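Side-chain contacts in protein adenylyltransferase VopS (Vibrio parahaemolyticus, PDB 3LET), which transfers AMP from ATP to a threonine of host Rho GTPases, blocking their binding to downstream effectors and inhibiting actin assembly in infected cells: residues Gln19-Ser22 with Ser23-Gly27; Glu71-Leu74 with Glu75-Ser78. All coordinates share one frame; numbering follows the deposited sequence.

Contact 1: residues Gln19-Ser22 with Ser23-Gly27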
loop_
_atom_site.group_PDB
_atom_site.type_symbol
_atom_site.label_atom_id
_atom_site.label_comp_id
_atom_site.label_asym_id
_atom_site.label_seq_id
_atom_site.Cartn_x
_atom_site.Cartn_y
_atom_site.Cartn_z
ATOM N N GLN A 19 6.041 -18.239 21.404
ATOM C CA GLN A 19 7.343 -17.883 20.857
ATOM C C GLN A 19 7.880 -18.920 19.869
ATOM O O GLN A 19 8.948 -18.719 19.291
ATOM C CB GLN A 19 8.357 -17.690 21.987
ATOM C CG GLN A 19 7.931 -16.696 23.051
ATOM C CD GLN A 19 8.759 -16.826 24.317
ATOM O OE1 GLN A 19 9.823 -17.449 24.318
ATOM N NE2 GLN A 19 8.270 -16.243 25.406
ATOM N N THR A 20 7.161 -20.024 19.678
ATOM C CA THR A 20 7.566 -21.019 18.687
ATOM C C THR A 20 7.713 -20.337 17.336
ATOM O O THR A 20 7.251 -19.213 17.139
ATOM C CB THR A 20 6.531 -22.159 18.545
ATOM O OG1 THR A 20 5.263 -21.608 18.169
ATOM C CG2 THR A 20 6.390 -22.938 19.858
ATOM N N SER A 21 8.340 -21.007 16.386
ATOM C CA SER A 21 8.619 -20.349 15.120
ATOM C C SER A 21 7.394 -20.347 14.198
ATOM O O SER A 21 7.313 -19.525 13.295
ATOM C CB SER A 21 9.826 -20.990 14.431
ATOM O OG SER A 21 9.708 -22.402 14.396
ATOM N N SER A 22 6.437 -21.243 14.431
ATOM C CA SER A 22 5.235 -21.274 13.594
ATOM C C SER A 22 4.075 -21.954 14.304
ATOM O O SER A 22 4.233 -22.500 15.410
ATOM C CB SER A 22 5.516 -22.019 12.293
ATOM O OG SER A 22 5.489 -23.418 12.493
ATOM N N SER A 23 2.920 -21.968 13.645
ATOM C CA SER A 23 1.729 -22.564 14.231
ATOM C C SER A 23 1.890 -24.068 14.406
ATOM O O SER A 23 1.226 -24.669 15.243
ATOM C CB SER A 23 0.510 -22.286 13.346
ATOM O OG SER A 23 0.585 -23.014 12.118
ATOM N N VAL A 24 2.759 -24.682 13.611
ATOM C CA VAL A 24 2.922 -26.128 13.682
ATOM C C VAL A 24 3.501 -26.532 15.042
ATOM O O VAL A 24 2.936 -27.374 15.737
ATOM C CB VAL A 24 3.819 -26.631 12.537
ATOM C CG1 VAL A 24 4.195 -28.099 12.748
ATOM C CG2 VAL A 24 3.117 -26.397 11.166
ATOM N N GLU A 25 4.610 -25.916 15.440
ATOM C CA GLU A 25 5.197 -26.236 16.745
ATOM C C GLU A 25 4.270 -25.821 17.881
ATOM O O GLU A 25 4.149 -26.534 18.876
ATOM C CB GLU A 25 6.556 -25.545 16.926
ATOM C CG GLU A 25 7.651 -26.060 16.006
ATOM C CD GLU A 25 7.593 -25.453 14.609
ATOM O OE1 GLU A 25 7.056 -24.334 14.458
ATOM O OE2 GLU A 25 8.104 -26.092 13.661
ATOM N N HIS A 26 3.633 -24.661 17.746
ATOM C CA HIS A 26 2.643 -24.201 18.734
ATOM C C HIS A 26 1.508 -25.219 18.932
ATOM O O HIS A 26 1.170 -25.584 20.059
ATOM C CB HIS A 26 2.062 -22.849 18.293
ATOM C CG HIS A 26 1.161 -22.210 19.303
ATOM N ND1 HIS A 26 0.937 -20.849 19.338
ATOM C CD2 HIS A 26 0.426 -22.736 20.311
ATOM C CE1 HIS A 26 0.101 -20.563 20.322
ATOM N NE2 HIS A 26 -0.221 -21.691 20.932
ATOM N N GLY A 27 0.903 -25.662 17.835
ATOM C CA GLY A 27 -0.133 -26.674 17.886
ATOM C C GLY A 27 0.403 -27.974 18.466
ATOM O O GLY A 27 -0.237 -28.581 19.322
#

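Contact 2: residues Glu71-Leu74 with Glu75-Ser78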
loop_
_atom_site.group_PDB
_atom_site.type_symbol
_atom_site.label_atom_id
_atom_site.label_comp_id
_atom_site.label_asym_id
_atom_site.label_seq_id
_atom_site.Cartn_x
_atom_site.Cartn_y
_atom_site.Cartn_z
ATOM N N GLU A 71 -0.609 -18.663 7.965
ATOM C CA GLU A 71 0.408 -19.507 7.309
ATOM C C GLU A 71 -0.175 -20.247 6.110
ATOM O O GLU A 71 0.437 -20.287 5.061
ATOM C CB GLU A 71 1.000 -20.522 8.293
ATOM C CG GLU A 71 1.889 -19.805 9.319
ATOM C CD GLU A 71 2.260 -20.687 10.482
ATOM O OE1 GLU A 71 2.118 -21.909 10.362
ATOM O OE2 GLU A 71 2.700 -20.137 11.507
ATOM N N VAL A 72 -1.365 -20.818 6.249
ATOM C CA VAL A 72 -1.970 -21.495 5.099
ATOM C C VAL A 72 -2.144 -20.473 3.975
ATOM O O VAL A 72 -1.836 -20.752 2.813
ATOM C CB VAL A 72 -3.332 -22.113 5.435
ATOM C CG1 VAL A 72 -4.020 -22.601 4.159
ATOM C CG2 VAL A 72 -3.139 -23.278 6.406
ATOM N N MET A 73 -2.663 -19.305 4.319
ATOM C CA MET A 73 -3.006 -18.327 3.279
ATOM C C MET A 73 -1.744 -17.853 2.534
ATOM O O MET A 73 -1.779 -17.598 1.336
ATOM C CB MET A 73 -3.739 -17.124 3.884
ATOM C CG MET A 73 -5.218 -17.377 4.198
ATOM S SD MET A 73 -6.153 -18.219 2.883
ATOM C CE MET A 73 -6.129 -17.015 1.570
ATOM N N LEU A 74 -0.632 -17.705 3.239
ATOM C CA LEU A 74 0.589 -17.240 2.574
ATOM C C LEU A 74 1.130 -18.277 1.580
ATOM O O LEU A 74 1.899 -17.931 0.667
ATOM C CB LEU A 74 1.666 -16.908 3.627
ATOM C CG LEU A 74 1.357 -15.671 4.470
ATOM C CD1 LEU A 74 2.257 -15.640 5.722
ATOM C CD2 LEU A 74 1.548 -14.371 3.636
ATOM N N GLU A 75 0.769 -19.556 1.746
ATOM C CA GLU A 75 1.250 -20.557 0.800
ATOM C C GLU A 75 0.267 -20.844 -0.351
ATOM O O GLU A 75 0.568 -21.661 -1.219
ATOM C CB GLU A 75 1.595 -21.862 1.516
ATOM C CG GLU A 75 2.721 -21.716 2.524
ATOM C CD GLU A 75 3.966 -21.062 1.929
ATOM O OE1 GLU A 75 4.409 -21.506 0.847
ATOM O OE2 GLU A 75 4.499 -20.106 2.543
ATOM N N THR A 76 -0.903 -20.212 -0.355
ATOM C CA THR A 76 -1.854 -20.431 -1.471
ATOM C C THR A 76 -1.323 -19.770 -2.740
ATOM O O THR A 76 -0.443 -18.898 -2.682
ATOM C CB THR A 76 -3.254 -19.846 -1.179
ATOM O OG1 THR A 76 -3.156 -18.438 -0.969
ATOM C CG2 THR A 76 -3.881 -20.496 0.082
ATOM N N ASP A 77 -1.854 -20.169 -3.892
ATOM C CA ASP A 77 -1.451 -19.531 -5.132
ATOM C C ASP A 77 -1.659 -18.011 -5.057
ATOM O O ASP A 77 -0.774 -17.238 -5.456
ATOM C CB ASP A 77 -2.241 -20.108 -6.306
ATOM C CG ASP A 77 -1.706 -21.456 -6.752
ATOM O OD1 ASP A 77 -0.800 -21.990 -6.063
ATOM O OD2 ASP A 77 -2.181 -21.970 -7.791
ATOM N N SER A 78 -2.816 -17.557 -4.579
ATOM C CA SER A 78 -3.040 -16.097 -4.520
ATOM C C SER A 78 -2.120 -15.432 -3.504
ATOM O O SER A 78 -1.662 -14.317 -3.713
ATOM C CB SER A 78 -4.503 -15.742 -4.218
ATOM O OG SER A 78 -4.944 -16.357 -3.032
HETATM O O HOH W 1 3.269 -19.996 5.231
HETATM O O HOH W 2 5.056 -18.703 0.171
#

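Contact 1: residues Gln19-Ser22 with Ser23-Gly27
The carboxylate of Glu25 is met at one oxygen by two serine hydroxyls from the loop that leads into its helix. Ser22 OG donates to Glu25 OE1 at 2.7 Å, approaching on the syn side but 29° out of the carboxylate plane. Ser21 OG adds a weak bond to Glu25 OE1 at 3.3 Å. The other flat group, the His26 ring, leads away from the loop and is held at its nitrogens: NE2 is bonded to Glu60 and ND1, more weakly, to Arg67. His26 CB stays at the contact, 3.4 Å from Thr20 OG1, the two side chains crossing at about a right angle. Glu25 reaches back to the serines because its chain is bent at the second torsion (chi2 81°), which folds the carboxylate over the start of the helix. Nearer the backbone than the bend, Glu25 CB lies 3.8 Å from Thr20 CB, the two side chains running past each other in opposite senses.

Ser22 is the N-cap of the helix. While donating to Glu25, Ser22 OG also accepts from Val24 N at 3.2 Å, so one hydroxyl ties a helix-start N-H to an acidic side chain of the first turn. Ser22 O begins the regular backbone bonding, accepting from His26 N at 3.2 Å. Thr20 OG1 is bonded to Arg17 O, which links this turn to the preceding helix 14-18.

The capped end of helix 23-30 lies against helix 58-75, where Ser23 rests on Arg67 and Ala68, and His26 on Leu64. Pro39 of helix 39-45 packs on Ser23 and Val24, while Arg17 and Leu18 of helix 14-18 touch His26.

Contact 2: residues Glu71-Leu74 with Glu75-Ser78
Thr76 and Met73 cross obliquely where helix 58-75 ends, with Met73 CE 4.2 Å from Thr76 OG1. The tighter link runs to the methionine backbone: Thr76 OG1 donates to Met73 O at 2.8 Å, tilted only 20° from the carbonyl plane. Thr76 N also donates to Met73 O, at 3.2 Å, so a single carbonyl is gripped twice by one residue. With OG1 set between its own N and carbonyl carbon (chi1 60°), Thr76 turns its methyl CG2 to 3.4 Å from Val72 O. Thr76 is also the N-cap of the next helix, its OG1 bonded to Gly79 N; the hydroxyl thus joins the end of one helix to the start of another.

Glu75 folds the other way. With chi1 near -63°, Glu75 CG lies 3.7 Å from Glu71 O; the bend at chi2 (-52°) then turns the carboxylate outward. One water donates to both Glu75 OE2 and Glu71 O, bridging carboxylate and backbone. In the backbone, Glu75 N donates to Val72 O at 3.1 Å, a three-residue span, with only a weak bond to Glu71 O.

Around this junction, Met73 and Thr76 face Met120 and Gln121 of helix 113-139, Leu74 packs on Val91 and Ala95 of helix 88-102, and Val72 meets Pro39, Ser40 and Leu43 of helix 39-45.

How the contacts relate
Contacts 1 and 2 come in series along the chain, their centres about 17 Å apart on the same side of the chain's centre. Contact 1 starts helix 23-30, whereas contact 2 joins helix 58-75 to helix 77-86; both belong to the VopS N-terminal domain region of this largely helical protein. They meet directly: Ser23 OG is 2.6 Å from Glu71 OE1, a probable hydrogen bond, and Ser22 CA packs on the same carboxylate. Pro39 of helix 39-45 touches residues of both. The last turn or so of helix 58-75 is thus fastened to the start of helix 23-30, joining two parts of the N-terminal region distant in sequence.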